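Local coordinates for quinone reductase (Klebsiella pneumoniae subsp. pneumoniae, PDB 4GI5), which binds FAD in a flavodoxin-like fold and probably acts as an NAD(P)H dehydrogenase that reduces quinones, at residues D157-G162 against I198-L203; P248-R251 against D256-I259. All blocks are in the same frame, centred on the assembly; numbering follows the deposited sequence.

Contact 1. Residues D157-G162 against I198-L203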
# COMPACT_ATOMS: atom_id res chain seq x y z
N ASP B 157 -4.82 19.71 10.69
CA ASP B 157 -3.41 19.82 10.96
C ASP B 157 -2.68 18.65 10.29
O ASP B 157 -2.61 17.59 10.92
CB ASP B 157 -3.10 19.76 12.44
CG ASP B 157 -3.66 20.96 13.26
OD1 ASP B 157 -4.28 21.86 12.68
OD2 ASP B 157 -3.53 20.88 14.50
N ARG B 158 -2.32 18.77 9.04
CA ARG B 158 -1.65 17.69 8.32
C ARG B 158 -0.83 18.28 7.21
O ARG B 158 -0.87 19.47 6.92
CB ARG B 158 -2.75 16.80 7.77
CG ARG B 158 -3.56 17.40 6.65
CD ARG B 158 -4.55 16.41 6.07
NE ARG B 158 -5.27 16.90 4.92
CZ ARG B 158 -6.24 16.26 4.30
NH1 ARG B 158 -6.67 15.05 4.72
NH2 ARG B 158 -6.73 16.77 3.18
N TYR B 159 -0.03 17.42 6.61
CA TYR B 159 0.85 17.68 5.54
C TYR B 159 1.90 18.76 5.92
O TYR B 159 1.79 19.92 5.51
CB TYR B 159 0.14 17.97 4.24
CG TYR B 159 -0.59 16.78 3.61
CD1 TYR B 159 0.07 15.60 3.41
CD2 TYR B 159 -1.91 16.85 3.27
CE1 TYR B 159 -0.53 14.51 2.79
CE2 TYR B 159 -2.58 15.77 2.63
CZ TYR B 159 -1.83 14.58 2.36
OH TYR B 159 -2.48 13.52 1.77
N GLY B 160 2.85 18.31 6.72
CA GLY B 160 3.85 19.19 7.32
C GLY B 160 3.45 19.79 8.66
O GLY B 160 4.19 20.64 9.18
N GLU B 161 2.29 19.42 9.19
CA GLU B 161 1.82 19.73 10.52
C GLU B 161 1.26 18.44 11.08
O GLU B 161 1.03 17.46 10.30
CB GLU B 161 0.64 20.70 10.44
CG GLU B 161 0.97 22.04 10.01
CD GLU B 161 -0.29 22.92 9.96
OE1 GLU B 161 -0.55 23.44 8.92
OE2 GLU B 161 -1.05 22.97 10.95
N GLY B 162 1.02 18.44 12.36
CA GLY B 162 0.48 17.31 13.07
C GLY B 162 1.30 16.93 14.25
O GLY B 162 2.30 17.62 14.61
N ILE B 198 3.11 6.26 0.76
CA ILE B 198 3.77 6.11 2.05
C ILE B 198 4.45 7.44 2.49
O ILE B 198 4.21 7.94 3.56
CB ILE B 198 4.78 4.96 2.05
CG1 ILE B 198 4.09 3.62 1.71
CG2 ILE B 198 5.48 4.93 3.39
CD1 ILE B 198 5.04 2.48 1.29
N GLN B 199 5.35 7.91 1.65
CA GLN B 199 6.18 9.03 2.11
C GLN B 199 5.36 10.31 2.25
O GLN B 199 5.54 11.04 3.21
CB GLN B 199 7.29 9.28 1.11
CG GLN B 199 8.32 8.15 1.12
CD GLN B 199 9.60 8.37 0.38
OE1 GLN B 199 10.64 8.02 0.92
NE2 GLN B 199 9.57 8.92 -0.83
N HIS B 200 4.48 10.59 1.30
CA HIS B 200 3.62 11.79 1.40
C HIS B 200 2.39 11.50 2.22
O HIS B 200 2.07 12.29 3.11
CB HIS B 200 3.27 12.27 -0.02
CG HIS B 200 2.60 13.61 -0.05
ND1 HIS B 200 1.24 13.80 -0.12
CD2 HIS B 200 3.13 14.86 -0.04
CE1 HIS B 200 0.95 15.08 -0.22
NE2 HIS B 200 2.08 15.76 -0.13
N GLY B 201 1.75 10.33 2.00
CA GLY B 201 0.48 10.04 2.63
C GLY B 201 0.48 9.51 4.03
O GLY B 201 -0.46 9.70 4.76
N MSE B 202 1.60 8.91 4.44
CA MSE B 202 1.72 8.29 5.73
C MSE B 202 2.74 8.97 6.65
O MSE B 202 2.69 8.84 7.90
CB MSE B 202 1.98 6.77 5.70
CG MSE B 202 0.90 6.04 4.93
SE MSE B 202 1.46 4.14 4.84
CE MSE B 202 0.61 3.78 3.15
N LEU B 203 3.76 9.62 6.07
CA LEU B 203 4.85 10.20 6.84
C LEU B 203 4.72 11.73 6.88
O LEU B 203 4.60 12.31 7.96
CB LEU B 203 6.20 9.73 6.31
CG LEU B 203 6.47 8.20 6.36
CD1 LEU B 203 7.88 7.93 5.87
CD2 LEU B 203 6.17 7.62 7.70
O HOH W 1 -0.77 12.00 0.02

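Contact 2. Residues P248-R251 against D256-I259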
# COMPACT_ATOMS: atom_id res chain seq x y z
N PRO B 248 11.40 17.94 -0.08
CA PRO B 248 10.83 19.30 0.15
C PRO B 248 9.29 19.30 -0.25
O PRO B 248 8.81 19.99 -1.16
CB PRO B 248 11.68 20.18 -0.82
CG PRO B 248 11.94 19.30 -1.97
CD PRO B 248 12.28 17.94 -1.28
N PHE B 249 8.53 18.43 0.42
CA PHE B 249 7.13 18.38 0.20
C PHE B 249 6.50 19.74 0.63
O PHE B 249 6.90 20.33 1.66
CB PHE B 249 6.47 17.26 1.00
CG PHE B 249 6.80 15.87 0.51
CD1 PHE B 249 6.51 15.48 -0.79
CD2 PHE B 249 7.16 14.93 1.42
CE1 PHE B 249 6.72 14.16 -1.22
CE2 PHE B 249 7.36 13.59 0.98
CZ PHE B 249 7.12 13.23 -0.27
N ARG B 250 5.44 20.13 -0.06
CA ARG B 250 4.78 21.42 0.17
C ARG B 250 3.81 21.31 1.34
O ARG B 250 2.96 20.36 1.40
CB ARG B 250 4.06 21.90 -1.06
CG ARG B 250 4.93 22.24 -2.24
CD ARG B 250 4.06 22.74 -3.33
NE ARG B 250 4.76 22.90 -4.59
CZ ARG B 250 5.48 23.97 -4.88
NH1 ARG B 250 5.60 24.96 -3.99
NH2 ARG B 250 6.01 24.04 -6.06
N ARG B 251 3.80 22.25 2.28
CA ARG B 251 2.81 22.25 3.33
C ARG B 251 1.41 22.58 2.83
O ARG B 251 1.25 23.39 1.92
CB ARG B 251 3.21 23.17 4.48
CG ARG B 251 4.54 22.81 5.09
CD ARG B 251 4.51 22.79 6.60
NE ARG B 251 4.46 24.16 7.16
CZ ARG B 251 4.29 24.43 8.47
NH1 ARG B 251 4.26 25.74 8.85
NH2 ARG B 251 4.15 23.50 9.40
N ASP B 256 0.35 27.48 -0.31
CA ASP B 256 0.60 26.83 -1.56
C ASP B 256 -0.66 26.20 -2.21
O ASP B 256 -0.68 26.01 -3.45
CB ASP B 256 1.66 25.72 -1.41
CG ASP B 256 3.08 26.21 -1.26
OD1 ASP B 256 3.36 27.42 -1.16
OD2 ASP B 256 3.93 25.33 -1.18
N TYR B 257 -1.65 25.85 -1.37
CA TYR B 257 -2.88 25.22 -1.84
C TYR B 257 -4.11 26.09 -1.59
O TYR B 257 -4.32 26.68 -0.50
CB TYR B 257 -3.06 23.84 -1.11
CG TYR B 257 -1.95 22.87 -1.49
CD1 TYR B 257 -0.78 22.84 -0.81
CD2 TYR B 257 -2.10 21.98 -2.55
CE1 TYR B 257 0.25 21.96 -1.13
CE2 TYR B 257 -1.09 21.09 -2.89
CZ TYR B 257 0.07 21.08 -2.17
OH TYR B 257 1.13 20.23 -2.45
N LEU B 258 -5.01 26.04 -2.55
CA LEU B 258 -6.32 26.59 -2.34
C LEU B 258 -7.10 25.73 -1.38
O LEU B 258 -6.92 24.51 -1.41
CB LEU B 258 -7.02 26.64 -3.72
CG LEU B 258 -6.29 27.47 -4.84
CD1 LEU B 258 -7.24 27.47 -6.03
CD2 LEU B 258 -6.00 28.86 -4.39
N ILE B 259 -7.90 26.33 -0.49
CA ILE B 259 -8.62 25.66 0.53
C ILE B 259 -10.10 26.07 0.33
O ILE B 259 -10.40 27.23 0.26
CB ILE B 259 -8.06 25.99 1.94
CG1 ILE B 259 -6.54 25.51 2.02
CG2 ILE B 259 -8.95 25.44 3.06
CD1 ILE B 259 -5.85 25.77 3.29
O HOH W 2 2.24 18.52 -0.47
O HOH W 3 1.62 26.00 2.01
O HOH W 4 5.57 24.40 1.59

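Contact 1. Residues D157-G162 against I198-L203
Tyr159 OH is gripped by two groups: a water that donates to it and also lies 2.7 Å from His200 ND1, and Asn188 of the second subunit, whose OD1 hydrogen-bonds the hydroxyl. Within the flavodoxin-like fold this joins the loop between strands 154-155 and 168-174 to helix 196-204, at a place where the other subunit closes in. The water sits in the plane of the imidazole, at its edge, a position that would favour this rotation of the ring. Across the segments the two rings lie near parallel but displaced, with little overlap, their centroids 4.6 Å apart and their planes tilted by 26°. Tyr159 CD1 lies over one face of the imidazole, while His200 CE1 approaches the phenol ring obliquely. His200 reaches this position because its CG is anti to the backbone N (chi1 -170°), which carries the ring off the helix towards the loop. Its surroundings are aromatic as well, with Phe196 stacked on it. The phenol also leans on the helix backbone: His200 O lies in the plane of the Tyr159 ring, at its edge, 3.4 Å from CE1.

Contact 2. Residues P248-R251 against D256-I259
Two flat groups meet their partners edge-on here: the carbonyl oxygen Arg251 O lies in the plane of the Tyr257 ring, at its edge and 3.4 Å from CD1, and Asp256 OD2 lies in the plane of the Arg250 guanidinium. Arg250 CB also comes to the rim of the phenol ring, near its hydroxyl. The guanidinium plane stands 78° from the ring. Arg250 NH1 donates to Asp256 OD2 over 3.3 Å, a long but fairly straight hydrogen bond (164° at the hydrogen) that forms part of a salt bridge and reaches the oxygen from above the carboxylate plane. Arg250 CG lies anti to the carbonyl carbon (chi1 -65°), and the chain then runs extended to NE past OD2, with CD 3.4 Å from that oxygen; NE is held by Val277 O of the C-terminal tail. Waters bridge the two segments as well. One molecule donates to Arg250 O and sits 2.8 Å from Tyr257 OH, which is also hydrogen-bonded to His278 ND1. Another donates to Arg251 O over 2.6 Å and accepts from Asp256 N, tying backbone to backbone. Leu264 touches both Arg250 and Tyr257. The chain thus bends back after residue 251 to enter a small antiparallel beta hairpin, whose weakly bonded strand 257-258 pairs with 263-264.

The two contacts follow one another in sequence, yet they lie about 11 Å apart, centre to centre, and touch directly. Segment 248-251 meets both halves of contact 1. Arg251 NH2 reaches back to Gly160 O in loop 157-162 over 2.9 Å, probably as a hydrogen bond, and packs against Glu161 CG. On segment 198-203 of helix 196-204, His200 CD2 meets Phe249 CD1 at 3.5 Å, the rings edge-to-face. Both contacts also meet Ile187 of the second subunit, through His200 and Tyr257. Neither lies at an annotated FAD site, but the Tyr159 side chain is about 7 Å from a bound FAD, and Phe125 of the second subunit, at a position seen to bind FAD, packs on it.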